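Local coordinates for protein endo-beta-mannanase (Opitutaceae bacterium TAV5, PDB 7BOB) that hydrolyses beta-1,4-mannosidic linkages as an exo-acting, homotrimeric family 5 glycoside hydrolase active in the hindgut of a wood-feeding termite, at residues Ala15-Val20 with Phe54-Phe59; Phe266-Ala271 with Arg307-Asn312; Gln280-Ile285 with Ala297-Ile302. One frame throughout, in Å; residues are numbered along the deposited sequence.

Interaction 1: Ala15-Val20 with Phe54-Phe59; sequences ARFIPV and FNTVRF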
# COMPACT_ATOMS: atom_id res chain seq x y z
N ALA A 15 46.38 -4.33 24.96
CA ALA A 15 45.47 -4.21 26.09
C ALA A 15 44.05 -3.96 25.60
O ALA A 15 43.82 -3.32 24.56
CB ALA A 15 45.89 -3.09 27.04
N ARG A 16 43.09 -4.45 26.36
CA ARG A 16 41.69 -4.27 26.02
C ARG A 16 41.25 -2.85 26.36
O ARG A 16 41.70 -2.27 27.34
CB ARG A 16 40.83 -5.29 26.80
CG ARG A 16 39.34 -5.20 26.47
CD ARG A 16 38.54 -6.21 27.25
NE ARG A 16 38.63 -7.53 26.64
CZ ARG A 16 38.08 -8.62 27.15
NH1 ARG A 16 37.38 -8.54 28.28
NH2 ARG A 16 38.21 -9.79 26.53
N PHE A 17 40.36 -2.28 25.54
CA PHE A 17 39.69 -1.07 26.01
C PHE A 17 38.23 -1.03 25.56
O PHE A 17 37.84 -1.62 24.56
CB PHE A 17 40.45 0.21 25.62
CG PHE A 17 40.21 0.66 24.23
CD1 PHE A 17 39.34 1.72 23.99
CD2 PHE A 17 40.86 0.06 23.16
CE1 PHE A 17 39.11 2.17 22.70
CE2 PHE A 17 40.64 0.50 21.85
CZ PHE A 17 39.77 1.56 21.62
N ILE A 18 37.44 -0.36 26.38
CA ILE A 18 36.00 -0.20 26.22
C ILE A 18 35.76 1.23 25.75
O ILE A 18 35.91 2.17 26.55
CB ILE A 18 35.24 -0.49 27.52
CG1 ILE A 18 35.68 -1.83 28.14
CG2 ILE A 18 33.75 -0.47 27.25
CD1 ILE A 18 35.39 -3.06 27.31
N PRO A 19 35.41 1.45 24.49
CA PRO A 19 35.07 2.81 24.05
C PRO A 19 33.91 3.33 24.88
O PRO A 19 32.90 2.65 25.06
CB PRO A 19 34.69 2.62 22.58
CG PRO A 19 35.45 1.40 22.15
CD PRO A 19 35.46 0.49 23.37
N VAL A 20 34.09 4.51 25.46
CA VAL A 20 33.01 5.22 26.13
C VAL A 20 33.14 6.70 25.78
O VAL A 20 34.26 7.22 25.69
CB VAL A 20 32.99 5.00 27.66
CG1 VAL A 20 32.78 3.51 28.01
CG2 VAL A 20 34.25 5.51 28.34
N PHE A 54 35.87 9.99 29.39
CA PHE A 54 35.62 9.41 28.08
C PHE A 54 36.93 9.16 27.36
O PHE A 54 37.89 9.90 27.51
CB PHE A 54 34.73 10.34 27.24
CG PHE A 54 33.33 10.50 27.79
CD1 PHE A 54 32.81 9.58 28.69
CD2 PHE A 54 32.53 11.58 27.40
CE1 PHE A 54 31.51 9.71 29.19
CE2 PHE A 54 31.24 11.73 27.90
CZ PHE A 54 30.72 10.80 28.80
N ASN A 55 36.96 8.10 26.56
CA ASN A 55 38.17 7.76 25.82
C ASN A 55 37.93 7.71 24.31
O ASN A 55 38.86 7.35 23.57
CB ASN A 55 38.73 6.42 26.31
CG ASN A 55 37.76 5.26 26.10
OD1 ASN A 55 36.87 5.33 25.23
ND2 ASN A 55 37.92 4.19 26.89
N THR A 56 36.72 8.04 23.84
CA THR A 56 36.42 8.05 22.41
C THR A 56 35.44 9.18 22.09
O THR A 56 34.67 9.64 22.94
CB THR A 56 35.81 6.72 21.95
OG1 THR A 56 34.72 6.38 22.82
CG2 THR A 56 36.82 5.58 22.00
N VAL A 57 35.47 9.63 20.84
CA VAL A 57 34.51 10.62 20.37
C VAL A 57 34.18 10.26 18.93
O VAL A 57 35.08 10.08 18.11
CB VAL A 57 35.03 12.07 20.48
CG1 VAL A 57 36.37 12.28 19.73
CG2 VAL A 57 33.94 13.08 20.03
N ARG A 58 32.88 10.08 18.65
CA ARG A 58 32.41 9.85 17.29
C ARG A 58 32.03 11.18 16.67
O ARG A 58 31.28 11.97 17.26
CB ARG A 58 31.21 8.90 17.28
CG ARG A 58 30.65 8.64 15.89
CD ARG A 58 29.74 7.44 15.89
NE ARG A 58 29.18 7.11 14.58
CZ ARG A 58 27.87 7.10 14.30
NH1 ARG A 58 26.96 7.46 15.21
NH2 ARG A 58 27.45 6.75 13.09
N PHE A 59 32.55 11.45 15.48
CA PHE A 59 32.20 12.67 14.78
C PHE A 59 32.08 12.38 13.29
O PHE A 59 32.49 11.32 12.80
CB PHE A 59 33.19 13.80 15.10
CG PHE A 59 34.58 13.56 14.58
CD1 PHE A 59 35.62 13.26 15.44
CD2 PHE A 59 34.88 13.71 13.23
CE1 PHE A 59 36.91 13.06 14.98
CE2 PHE A 59 36.18 13.52 12.75
CZ PHE A 59 37.18 13.19 13.63
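Two neighbouring parallel strands of the (beta/alpha)8 barrel, the TIM-barrel fold of glycoside hydrolase family 5, start side by side here: Ala15-Val20 leads into strand 20-23, and Phe54-Phe59 runs into strand 56-62. The side chain of Asn55 supplies two of the bonds that join them, and backbone N-H groups supply the other two. Asn55 CG sits between the backbone N and the carbonyl carbon (chi1 62°), which swings the amide across to the incoming loop. There ND2 donates to Ile18 O at 2.9 Å, nearly straight at 169° and almost in the Asn55 amide plane, though it reaches that carbonyl from above its plane. The other end works in reverse: OD1 accepts from Val20 N at 2.9 Å, the N-H arriving from above the carbonyl plane, not along a lone pair. An amide that takes an N-H and serves a carbonyl two residues apart along one chain settles its own rotation, because a flip would place like against like at both ends.

Val20 O is the second busy atom. Asn55 N reaches it at 3.0 Å within the carbonyl plane, and Thr56 N comes from above that plane at 3.2 Å with a more bent bond, so two successive backbone N-H groups share one acceptor. Ile18 O, Val20 N, Val20 O and both ends of the Asn55 amide thus each find a partner across the contact. Beyond it, the backbone of Asn55 pairs with Arg94 on the next strand, while that of Pro19 pairs with Tyr314 on strand 311-316.

Looser contacts flank the bonds. The Phe17 ring turns its edge to Asn55 ND2, its plane 81° from that of the amide. Alongside, the apolar Thr56 CG2 packs against Pro19 CB at 3.7 Å.

Interaction 2: Phe266-Ala271 with Arg307-Asn312; sequences FYVKCA and REAGAN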
# COMPACT_ATOMS: atom_id res chain seq x y z
N PHE A 266 17.83 -6.33 23.53
CA PHE A 266 17.40 -7.33 22.55
C PHE A 266 18.08 -7.12 21.21
O PHE A 266 18.57 -8.08 20.59
CB PHE A 266 15.88 -7.30 22.40
CG PHE A 266 15.40 -8.01 21.18
CD1 PHE A 266 15.22 -9.40 21.19
CD2 PHE A 266 15.14 -7.31 20.01
CE1 PHE A 266 14.78 -10.06 20.05
CE2 PHE A 266 14.68 -7.97 18.86
CZ PHE A 266 14.50 -9.35 18.88
N TYR A 267 18.11 -5.87 20.73
CA TYR A 267 18.81 -5.58 19.46
C TYR A 267 20.28 -5.94 19.55
O TYR A 267 20.85 -6.49 18.59
CB TYR A 267 18.67 -4.10 19.10
CG TYR A 267 17.26 -3.66 18.79
CD1 TYR A 267 16.44 -4.43 17.98
CD2 TYR A 267 16.75 -2.47 19.29
CE1 TYR A 267 15.15 -4.03 17.70
CE2 TYR A 267 15.46 -2.05 19.00
CZ TYR A 267 14.68 -2.83 18.21
OH TYR A 267 13.40 -2.43 17.95
N VAL A 268 20.93 -5.61 20.68
CA VAL A 268 22.34 -5.94 20.86
C VAL A 268 22.53 -7.45 20.84
O VAL A 268 23.45 -7.96 20.18
CB VAL A 268 22.87 -5.31 22.16
CG1 VAL A 268 24.31 -5.79 22.48
CG2 VAL A 268 22.82 -3.79 22.06
N LYS A 269 21.64 -8.19 21.51
CA LYS A 269 21.70 -9.65 21.50
C LYS A 269 21.65 -10.21 20.08
O LYS A 269 22.41 -11.12 19.73
CB LYS A 269 20.54 -10.23 22.32
CG LYS A 269 20.64 -10.07 23.82
CD LYS A 269 19.55 -10.87 24.56
CE LYS A 269 19.49 -10.45 26.03
NZ LYS A 269 18.40 -11.12 26.80
N CYS A 270 20.71 -9.72 19.26
CA CYS A 270 20.67 -10.17 17.88
C CYS A 270 21.97 -9.88 17.15
O CYS A 270 22.55 -10.76 16.51
CB CYS A 270 19.49 -9.55 17.14
SG CYS A 270 17.90 -9.95 17.92
N ALA A 271 22.40 -8.62 17.18
CA ALA A 271 23.65 -8.27 16.52
C ALA A 271 24.79 -9.15 17.01
O ALA A 271 25.51 -9.76 16.21
CB ALA A 271 23.96 -6.79 16.73
N ARG A 307 25.48 -4.39 28.43
CA ARG A 307 26.75 -5.04 28.73
C ARG A 307 26.59 -6.56 28.72
O ARG A 307 27.32 -7.28 28.03
CB ARG A 307 27.29 -4.56 30.08
CG ARG A 307 28.74 -4.99 30.37
CD ARG A 307 28.94 -5.48 31.82
NE ARG A 307 28.76 -4.43 32.82
CZ ARG A 307 27.84 -4.46 33.79
NH1 ARG A 307 26.99 -5.49 33.90
NH2 ARG A 307 27.76 -3.45 34.65
N GLU A 308 25.61 -7.06 29.49
CA GLU A 308 25.38 -8.50 29.52
C GLU A 308 25.00 -9.04 28.15
O GLU A 308 25.38 -10.16 27.81
CB GLU A 308 24.30 -8.84 30.55
CG GLU A 308 24.71 -8.43 31.98
CD GLU A 308 25.89 -9.24 32.57
OE1 GLU A 308 25.64 -10.05 33.49
OE2 GLU A 308 27.07 -9.03 32.16
N ALA A 309 24.30 -8.24 27.33
CA ALA A 309 24.01 -8.65 25.96
C ALA A 309 25.25 -8.63 25.06
O ALA A 309 25.20 -9.15 23.94
CB ALA A 309 22.92 -7.76 25.36
N GLY A 310 26.36 -8.07 25.52
CA GLY A 310 27.62 -8.22 24.83
C GLY A 310 28.15 -7.00 24.11
O GLY A 310 29.09 -7.13 23.32
N ALA A 311 27.58 -5.82 24.34
CA ALA A 311 28.09 -4.61 23.72
C ALA A 311 29.55 -4.41 24.11
O ALA A 311 29.91 -4.67 25.25
CB ALA A 311 27.27 -3.40 24.16
N ASN A 312 30.38 -3.94 23.18
CA ASN A 312 31.79 -3.73 23.50
C ASN A 312 32.15 -2.26 23.68
O ASN A 312 33.34 -1.92 23.68
CB ASN A 312 32.70 -4.39 22.45
CG ASN A 312 32.52 -3.81 21.06
OD1 ASN A 312 31.96 -2.72 20.89
ND2 ASN A 312 33.00 -4.54 20.05
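Helix 258-272 meets the C-terminal end of helix 292-309 and the turn into strand 311-316 through a small apolar contact, with no hydrogen bond between the two segments. The backbones come to 5.1 Å at Lys269 CA and Ala309 CA, where Ala309 puts only a methyl toward the other helix.

Val268 is the side chain to follow. Its CB already lies 4.0 Å from Ala309 CB. From there CG1 runs anti to the backbone N (chi1 173°), pointing straight into the turn, where it touches Ala309 CB at 3.8 Å and, just as near, Ala311 N at 3.8 Å. The methyl of Ala311 is slightly further on, with CB 4.2 Å from Val268 CG1. CG1 therefore touches the last alanine of the helix and the first one after the turn. The other branch, CG2, lies beside the backbone N and makes no close contact with Arg307-Asn312. Lys269 CG meets the methyl of Ala309 from another direction, 3.6 Å from Ala309 CB; its chain then extends past the contact to NZ, which bonds to His417 NE2 and Val427 O.

The turn itself is a Schellman motif. Gly310, with a positive phi of 108°, ends the helical turn, and its N donates back to Arg307 O at 2.8 Å; a CB at these backbone angles would collide with Ala309 O, so glycine suits the position.

Val268 also packs on Val277 and Met239, so the contact lies over strands 277-282 and 237-241 of the barrel, while Phe266 and Lys269 face helix 406-422.

Interaction 3: Gln280-Ile285 with Ala297-Ile302; sequences QEFGTI and AYLRAI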
# COMPACT_ATOMS: atom_id res chain seq x y z
N GLN A 280 26.85 2.05 19.42
CA GLN A 280 27.45 3.25 18.83
C GLN A 280 26.63 4.51 19.09
O GLN A 280 27.17 5.62 18.97
CB GLN A 280 27.62 3.05 17.34
CG GLN A 280 28.46 4.11 16.64
CD GLN A 280 28.51 3.85 15.18
OE1 GLN A 280 27.47 3.59 14.56
NE2 GLN A 280 29.70 3.88 14.60
N GLU A 281 25.36 4.35 19.44
CA GLU A 281 24.45 5.45 19.74
C GLU A 281 23.43 4.93 20.72
O GLU A 281 22.76 3.93 20.44
CB GLU A 281 23.69 5.96 18.50
CG GLU A 281 24.42 6.84 17.53
CD GLU A 281 23.48 7.30 16.40
OE1 GLU A 281 22.24 7.31 16.61
OE2 GLU A 281 23.97 7.59 15.29
N PHE A 282 23.27 5.62 21.84
CA PHE A 282 22.13 5.38 22.69
C PHE A 282 21.77 6.70 23.35
O PHE A 282 22.64 7.55 23.55
CB PHE A 282 22.42 4.29 23.73
CG PHE A 282 23.29 4.76 24.83
CD1 PHE A 282 24.67 4.86 24.65
CD2 PHE A 282 22.74 5.17 26.04
CE1 PHE A 282 25.48 5.33 25.68
CE2 PHE A 282 23.54 5.64 27.06
CZ PHE A 282 24.91 5.71 26.89
N GLY A 283 20.50 6.88 23.67
CA GLY A 283 20.08 8.14 24.26
C GLY A 283 18.72 8.00 24.89
O GLY A 283 18.02 7.01 24.66
N THR A 284 18.37 8.98 25.71
CA THR A 284 17.03 8.97 26.28
C THR A 284 16.06 9.84 25.52
O THR A 284 14.85 9.67 25.69
CB THR A 284 17.03 9.44 27.74
OG1 THR A 284 17.59 10.76 27.81
CG2 THR A 284 17.82 8.47 28.63
N ILE A 285 16.55 10.77 24.69
CA ILE A 285 15.74 11.70 23.90
C ILE A 285 15.10 12.74 24.81
O ILE A 285 15.33 13.94 24.66
CB ILE A 285 14.66 10.97 23.06
CG1 ILE A 285 15.31 9.98 22.09
CG2 ILE A 285 13.77 12.01 22.31
CD1 ILE A 285 16.23 10.68 21.05
N ALA A 297 16.63 6.07 36.00
CA ALA A 297 16.26 4.66 36.17
C ALA A 297 16.38 3.90 34.86
O ALA A 297 16.82 2.73 34.86
CB ALA A 297 14.83 4.55 36.72
N TYR A 298 16.02 4.54 33.74
CA TYR A 298 16.15 3.88 32.44
C TYR A 298 17.60 3.50 32.17
O TYR A 298 17.90 2.37 31.75
CB TYR A 298 15.61 4.80 31.34
CG TYR A 298 15.88 4.31 29.93
CD1 TYR A 298 15.06 3.35 29.34
CD2 TYR A 298 16.93 4.83 29.18
CE1 TYR A 298 15.29 2.90 28.05
CE2 TYR A 298 17.16 4.40 27.87
CZ TYR A 298 16.34 3.44 27.31
OH TYR A 298 16.58 3.00 26.03
N LEU A 299 18.52 4.45 32.38
CA LEU A 299 19.91 4.18 32.09
C LEU A 299 20.45 3.08 32.99
O LEU A 299 21.19 2.20 32.53
CB LEU A 299 20.74 5.46 32.24
CG LEU A 299 20.42 6.53 31.19
CD1 LEU A 299 21.22 7.79 31.44
CD2 LEU A 299 20.64 6.03 29.77
N ARG A 300 20.05 3.09 34.27
CA ARG A 300 20.52 2.05 35.19
C ARG A 300 20.02 0.67 34.79
O ARG A 300 20.61 -0.33 35.21
CB ARG A 300 20.13 2.38 36.64
CG ARG A 300 21.08 3.43 37.23
CD ARG A 300 20.43 4.30 38.30
NE ARG A 300 21.34 5.37 38.69
CZ ARG A 300 22.46 5.18 39.40
NH1 ARG A 300 22.79 3.97 39.81
NH2 ARG A 300 23.25 6.21 39.69
N ALA A 301 18.95 0.59 34.00
CA ALA A 301 18.55 -0.71 33.50
C ALA A 301 19.26 -1.06 32.18
O ALA A 301 19.84 -2.14 32.05
CB ALA A 301 17.02 -0.76 33.32
N ILE A 302 19.23 -0.17 31.20
CA ILE A 302 19.62 -0.62 29.87
C ILE A 302 21.12 -0.79 29.71
O ILE A 302 21.56 -1.68 28.96
CB ILE A 302 19.06 0.32 28.79
CG1 ILE A 302 19.62 1.72 28.98
CG2 ILE A 302 17.52 0.30 28.81
CD1 ILE A 302 20.17 2.30 27.70
O HOH W 1 18.48 4.08 24.59
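Gln280-Ile285 leaves strand 277-282 after Phe282 and continues as loop, while Ala297-Ile302 is helical throughout; the two backbones stay well apart, CA to CA 8.0 Å at Thr284 and Tyr298 and 9.7 Å at Phe282 and Ile302. Side chains fill the interval.

Leu299 CD2 meets the rim of the Phe282 ring in its plane, 4.0 Å from Phe282 CE2, the leucine lying roughly perpendicular to the phenylalanine side chain. Ile302 CD1 approaches the same ring obliquely. Thr284 CG2 settles between the helix residues, 3.8 Å from Tyr298 CD2 and 3.9 Å from Leu299 CD2, while its OG1 is engaged by Leu286 O. Tyr298, with CG anti to the backbone N (chi1 171°), and Thr284 run antiparallel alongside each other; Ile302 CG2, one turn on, lies above one face of the Tyr298 ring, toward its rim.

A water completes the link: Tyr298 OH donates to it at 2.6 Å from the water oxygen, and the water in turn donates a hydrogen bond to Gly283 O, 3.0 Å from the water oxygen. Such packing of a helix on the strand it follows is characteristic of the beta-alpha-beta unit 277-282, 292-309, 311-316 of a TIM barrel.

From the N terminus, interaction 1 comes first: it closes a 33-residue loop carrying helix 39-51 and pairs the first two barrel strands. It is complete before the others begin. Interaction 2 then closes a longer loop, from helix 258-272 to the end of helix 292-309, and interaction 3, spanning only 11 residues, is nested inside it; the two share helix 292-309. All three reach the same parallel sheet. Strand 311-316 lies beside strand 20-23, where Asn312 O packs against Pro19 CD, joining interactions 1 and 2. Between interactions 1 and 3, Arg58 NH1 forms a salt bridge with Glu281 OE2, joining strands 56-62 and 277-282.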